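Local coordinates for protein lipase (Acinetobacter baumannii, PDB 4OPM) that probably hydrolyses ester bonds of lipids as a putative triacylglycerol lipase of the alpha/beta hydrolase fold, at residues S35-L49 with A64-D77. Residues are numbered along the deposited sequence; the frame is centred on the assembly and turned at random. Where two conformers were deposited one is given.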
# COMPACT_ATOMS: atom_id res chain seq x y z
N SER A 35 -5.36 6.26 -12.42
CA SER A 35 -6.68 6.06 -11.82
C SER A 35 -6.47 6.27 -10.33
O SER A 35 -5.49 5.74 -9.78
CB SER A 35 -7.22 4.67 -12.13
OG SER A 35 -8.34 4.37 -11.31
N TYR A 36 -7.33 7.05 -9.67
CA TYR A 36 -7.17 7.27 -8.23
C TYR A 36 -8.50 7.60 -7.58
O TYR A 36 -9.43 8.07 -8.25
CB TYR A 36 -6.14 8.37 -7.91
CG TYR A 36 -6.49 9.77 -8.37
CD1 TYR A 36 -6.30 10.16 -9.70
CD2 TYR A 36 -6.90 10.75 -7.46
CE1 TYR A 36 -6.56 11.46 -10.12
CE2 TYR A 36 -7.18 12.05 -7.88
CZ TYR A 36 -7.00 12.40 -9.21
OH TYR A 36 -7.25 13.68 -9.65
N SER A 37 -8.58 7.31 -6.28
CA SER A 37 -9.73 7.67 -5.45
C SER A 37 -9.40 8.95 -4.73
O SER A 37 -8.24 9.19 -4.36
CB SER A 37 -10.03 6.57 -4.43
OG SER A 37 -10.38 5.37 -5.08
N GLU A 38 -10.42 9.80 -4.55
CA GLU A 38 -10.24 11.05 -3.83
C GLU A 38 -11.45 11.30 -2.95
O GLU A 38 -12.58 11.12 -3.39
CB GLU A 38 -10.03 12.22 -4.81
CG GLU A 38 -9.87 13.57 -4.13
CD GLU A 38 -9.55 14.75 -5.04
OE1 GLU A 38 -9.64 14.59 -6.28
OE2 GLU A 38 -9.25 15.84 -4.50
N GLY A 39 -11.18 11.72 -1.72
CA GLY A 39 -12.23 12.05 -0.76
C GLY A 39 -11.82 13.14 0.21
O GLY A 39 -10.64 13.50 0.32
N GLY A 40 -12.83 13.70 0.89
CA GLY A 40 -12.63 14.77 1.85
C GLY A 40 -12.44 16.15 1.24
O GLY A 40 -12.30 16.30 0.02
N SER A 41 -12.42 17.17 2.10
CA SER A 41 -12.28 18.56 1.69
C SER A 41 -10.83 18.91 1.37
O SER A 41 -9.92 18.52 2.11
CB SER A 41 -12.81 19.49 2.78
OG SER A 41 -12.65 20.85 2.41
N SER A 42 -10.62 19.73 0.34
CA SER A 42 -9.30 20.23 -0.03
C SER A 42 -8.74 21.21 1.04
O SER A 42 -7.56 21.52 1.02
CB SER A 42 -9.36 20.91 -1.40
OG SER A 42 -10.33 21.94 -1.41
N THR A 43 -9.59 21.66 1.99
CA THR A 43 -9.18 22.54 3.10
C THR A 43 -8.46 21.73 4.20
O THR A 43 -7.86 22.33 5.10
CB THR A 43 -10.39 23.27 3.72
OG1 THR A 43 -11.33 22.33 4.24
CG2 THR A 43 -11.05 24.22 2.76
N LYS A 44 -8.56 20.40 4.15
CA LYS A 44 -8.03 19.50 5.16
C LYS A 44 -6.63 19.00 4.80
O LYS A 44 -6.26 19.02 3.62
CB LYS A 44 -9.00 18.32 5.37
CG LYS A 44 -10.42 18.74 5.76
CD LYS A 44 -10.53 19.24 7.19
CE LYS A 44 -11.98 19.42 7.58
NZ LYS A 44 -12.08 20.14 8.87
N PRO A 45 -5.82 18.53 5.79
CA PRO A 45 -4.47 18.04 5.45
C PRO A 45 -4.51 16.85 4.49
O PRO A 45 -5.39 15.98 4.61
CB PRO A 45 -3.88 17.64 6.82
CG PRO A 45 -4.72 18.35 7.83
CD PRO A 45 -6.10 18.38 7.23
N THR A 46 -3.59 16.84 3.51
CA THR A 46 -3.54 15.81 2.49
C THR A 46 -2.91 14.52 3.02
O THR A 46 -1.87 14.56 3.69
CB THR A 46 -2.78 16.31 1.25
OG1 THR A 46 -3.44 17.48 0.77
CG2 THR A 46 -2.73 15.27 0.13
N LEU A 47 -3.56 13.39 2.66
CA LEU A 47 -3.09 12.02 2.98
C LEU A 47 -2.97 11.23 1.70
O LEU A 47 -3.96 11.07 0.97
CB LEU A 47 -3.97 11.20 3.97
CG LEU A 47 -4.59 11.79 5.23
CD1 LEU A 47 -5.40 10.73 5.95
CD2 LEU A 47 -3.57 12.33 6.17
N LEU A 48 -1.77 10.70 1.44
CA LEU A 48 -1.52 9.87 0.26
C LEU A 48 -1.40 8.42 0.73
O LEU A 48 -0.52 8.12 1.55
CB LEU A 48 -0.26 10.33 -0.50
CG LEU A 48 0.16 9.50 -1.72
CD1 LEU A 48 -0.86 9.61 -2.85
CD2 LEU A 48 1.56 9.92 -2.21
N LEU A 49 -2.29 7.53 0.24
CA LEU A 49 -2.31 6.12 0.64
C LEU A 49 -1.84 5.26 -0.50
O LEU A 49 -2.41 5.34 -1.59
CB LEU A 49 -3.71 5.67 1.12
CG LEU A 49 -4.40 6.56 2.15
CD1 LEU A 49 -5.78 6.01 2.50
CD2 LEU A 49 -3.57 6.70 3.39
N ALA A 64 -9.78 4.26 4.67
CA ALA A 64 -10.11 5.60 4.14
C ALA A 64 -11.48 6.08 4.63
O ALA A 64 -11.65 7.26 4.89
CB ALA A 64 -10.08 5.58 2.62
N HIS A 65 -12.44 5.15 4.81
CA HIS A 65 -13.78 5.47 5.32
C HIS A 65 -13.71 6.36 6.59
O HIS A 65 -14.56 7.23 6.77
CB HIS A 65 -14.52 4.16 5.64
CG HIS A 65 -15.82 4.35 6.37
ND1 HIS A 65 -16.97 4.73 5.72
CD2 HIS A 65 -16.10 4.15 7.68
CE1 HIS A 65 -17.92 4.76 6.64
NE2 HIS A 65 -17.44 4.44 7.84
N TYR A 66 -12.69 6.15 7.46
CA TYR A 66 -12.56 6.89 8.71
C TYR A 66 -11.73 8.17 8.59
O TYR A 66 -11.59 8.90 9.57
CB TYR A 66 -11.91 5.98 9.79
CG TYR A 66 -12.79 4.80 10.13
CD1 TYR A 66 -13.82 4.93 11.06
CD2 TYR A 66 -12.63 3.58 9.50
CE1 TYR A 66 -14.68 3.87 11.34
CE2 TYR A 66 -13.48 2.50 9.77
CZ TYR A 66 -14.50 2.66 10.70
OH TYR A 66 -15.35 1.62 10.99
N LEU A 67 -11.16 8.42 7.40
CA LEU A 67 -10.24 9.54 7.21
C LEU A 67 -10.80 10.64 6.31
O LEU A 67 -10.32 11.78 6.37
CB LEU A 67 -8.93 9.01 6.60
CG LEU A 67 -8.14 8.01 7.46
CD1 LEU A 67 -7.05 7.36 6.67
CD2 LEU A 67 -7.59 8.67 8.74
N THR A 68 -11.79 10.33 5.47
CA THR A 68 -12.34 11.28 4.50
C THR A 68 -13.20 12.39 5.17
O THR A 68 -13.53 13.36 4.50
CB THR A 68 -13.11 10.56 3.41
OG1 THR A 68 -14.08 9.70 4.00
CG2 THR A 68 -12.21 9.77 2.48
N THR A 69 -13.53 12.29 6.47
CA THR A 69 -14.28 13.37 7.11
C THR A 69 -13.32 14.51 7.47
O THR A 69 -13.59 15.66 7.11
CB THR A 69 -15.07 12.88 8.34
OG1 THR A 69 -16.02 11.90 7.92
CG2 THR A 69 -15.81 14.01 9.06
N ASN A 70 -12.18 14.19 8.10
CA ASN A 70 -11.25 15.21 8.57
C ASN A 70 -9.96 15.35 7.74
O ASN A 70 -9.13 16.21 8.07
CB ASN A 70 -10.91 14.94 10.04
CG ASN A 70 -12.11 15.14 10.91
OD1 ASN A 70 -12.85 16.12 10.77
ND2 ASN A 70 -12.40 14.18 11.75
N TYR A 71 -9.79 14.55 6.68
CA TYR A 71 -8.60 14.64 5.84
C TYR A 71 -8.93 14.64 4.35
O TYR A 71 -10.03 14.26 3.96
CB TYR A 71 -7.61 13.50 6.16
CG TYR A 71 -7.08 13.60 7.57
CD1 TYR A 71 -6.03 14.47 7.88
CD2 TYR A 71 -7.71 12.94 8.62
CE1 TYR A 71 -5.60 14.64 9.19
CE2 TYR A 71 -7.27 13.10 9.94
CZ TYR A 71 -6.22 13.97 10.22
OH TYR A 71 -5.79 14.17 11.50
N HIS A 72 -7.98 15.12 3.53
CA HIS A 72 -8.07 15.13 2.07
C HIS A 72 -7.30 13.88 1.60
O HIS A 72 -6.07 13.88 1.57
CB HIS A 72 -7.53 16.42 1.46
CG HIS A 72 -7.63 16.46 -0.04
ND1 HIS A 72 -6.64 17.02 -0.81
CD2 HIS A 72 -8.61 16.00 -0.85
CE1 HIS A 72 -7.05 16.90 -2.06
NE2 HIS A 72 -8.23 16.30 -2.14
N VAL A 73 -8.03 12.84 1.25
CA VAL A 73 -7.44 11.52 0.97
C VAL A 73 -7.25 11.30 -0.53
O VAL A 73 -8.18 11.50 -1.31
CB VAL A 73 -8.32 10.42 1.63
CG1 VAL A 73 -7.75 9.03 1.39
CG2 VAL A 73 -8.49 10.67 3.13
N ILE A 74 -6.04 10.86 -0.92
CA ILE A 74 -5.68 10.55 -2.32
C ILE A 74 -5.16 9.12 -2.36
O ILE A 74 -4.23 8.78 -1.62
CB ILE A 74 -4.65 11.57 -2.88
CG1 ILE A 74 -5.22 13.02 -2.86
CG2 ILE A 74 -4.15 11.15 -4.29
CD1 ILE A 74 -6.33 13.31 -3.93
N ILE A 75 -5.76 8.27 -3.20
CA ILE A 75 -5.39 6.85 -3.25
C ILE A 75 -5.20 6.40 -4.70
O ILE A 75 -6.16 6.01 -5.36
CB ILE A 75 -6.42 5.92 -2.53
CG1 ILE A 75 -7.08 6.58 -1.30
CG2 ILE A 75 -5.79 4.54 -2.20
CD1 ILE A 75 -8.21 5.71 -0.66
N PRO A 76 -3.97 6.38 -5.19
CA PRO A 76 -3.77 5.99 -6.58
C PRO A 76 -3.69 4.49 -6.80
O PRO A 76 -3.24 3.73 -5.93
CB PRO A 76 -2.41 6.63 -6.93
CG PRO A 76 -1.67 6.68 -5.62
CD PRO A 76 -2.71 6.84 -4.54
N ASP A 77 -4.09 4.07 -8.00
CA ASP A 77 -3.81 2.75 -8.52
C ASP A 77 -2.40 2.85 -9.10
O ASP A 77 -2.17 3.64 -10.02
CB ASP A 77 -4.80 2.34 -9.62
CG ASP A 77 -6.12 1.77 -9.15
OD1 ASP A 77 -6.12 1.08 -8.09
OD2 ASP A 77 -7.11 1.92 -9.88
O HOH W 1 -12.32 16.15 4.83
O HOH W 2 -5.60 19.21 1.02
O HOH W 3 -2.80 3.20 -3.32
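Strand 72-76 sits between strands 32-39 and 46-50 in the mixed sheet of an alpha/beta hydrolase fold. Tyr36, Ser37, Glu38 and Gly39 pair antiparallel with Pro76, Ile75, Ile74 and Val73. On its other edge the strand runs parallel to 46-50, as the second strand of a beta-alpha-beta unit. Ser37 and Ile75 exchange two backbone hydrogen bonds, as do Gly39 and Val73. On the parallel side, His72 N bonds to Pro45 O, and Leu47 N to His72 O.

The His72 side chain packs against the 40-45 loop. Its NE2 donates to Glu38 OE2 at 2.6 Å, with an N-H...O angle of 166°. The acceptor lies in the ring plane, but the carboxylate is turned 47° from it and is met on its anti side. Glu38 reaches the ring because its chain is extended, with CG anti to the backbone N (chi1 179°). Its other oxygen, OE1, forms a salt bridge with Lys25. Ser42 CA packs over one face of the imidazole, 4.2 Å from the centroid, in a CH-pi contact. ND1 is 3.0 Å from a water that also binds Thr46 OG1 and the carbonyls of Ser42 and Lys44. On the sheet face of Glu38, His72 and Ile74, Ile74 CD1 lies 3.6 Å from Glu38 CG.

On the sheet face of Leu47, Val73 and Ile75, one Leu47 conformer puts CD1 3.5 Å from Tyr71 CB. Leu49 CD1 touches Val73 CG1 at 3.8 Å and Ile75 CD1. At the far end Asp77 N bonds to Ser35 O at 2.8 Å, while the Asp77 carboxylate pairs with Arg57.

Glu38 and the water hold the imidazole at both nitrogens, which should fix its rotation. The carboxylate would probably raise the pKa of the imidazole.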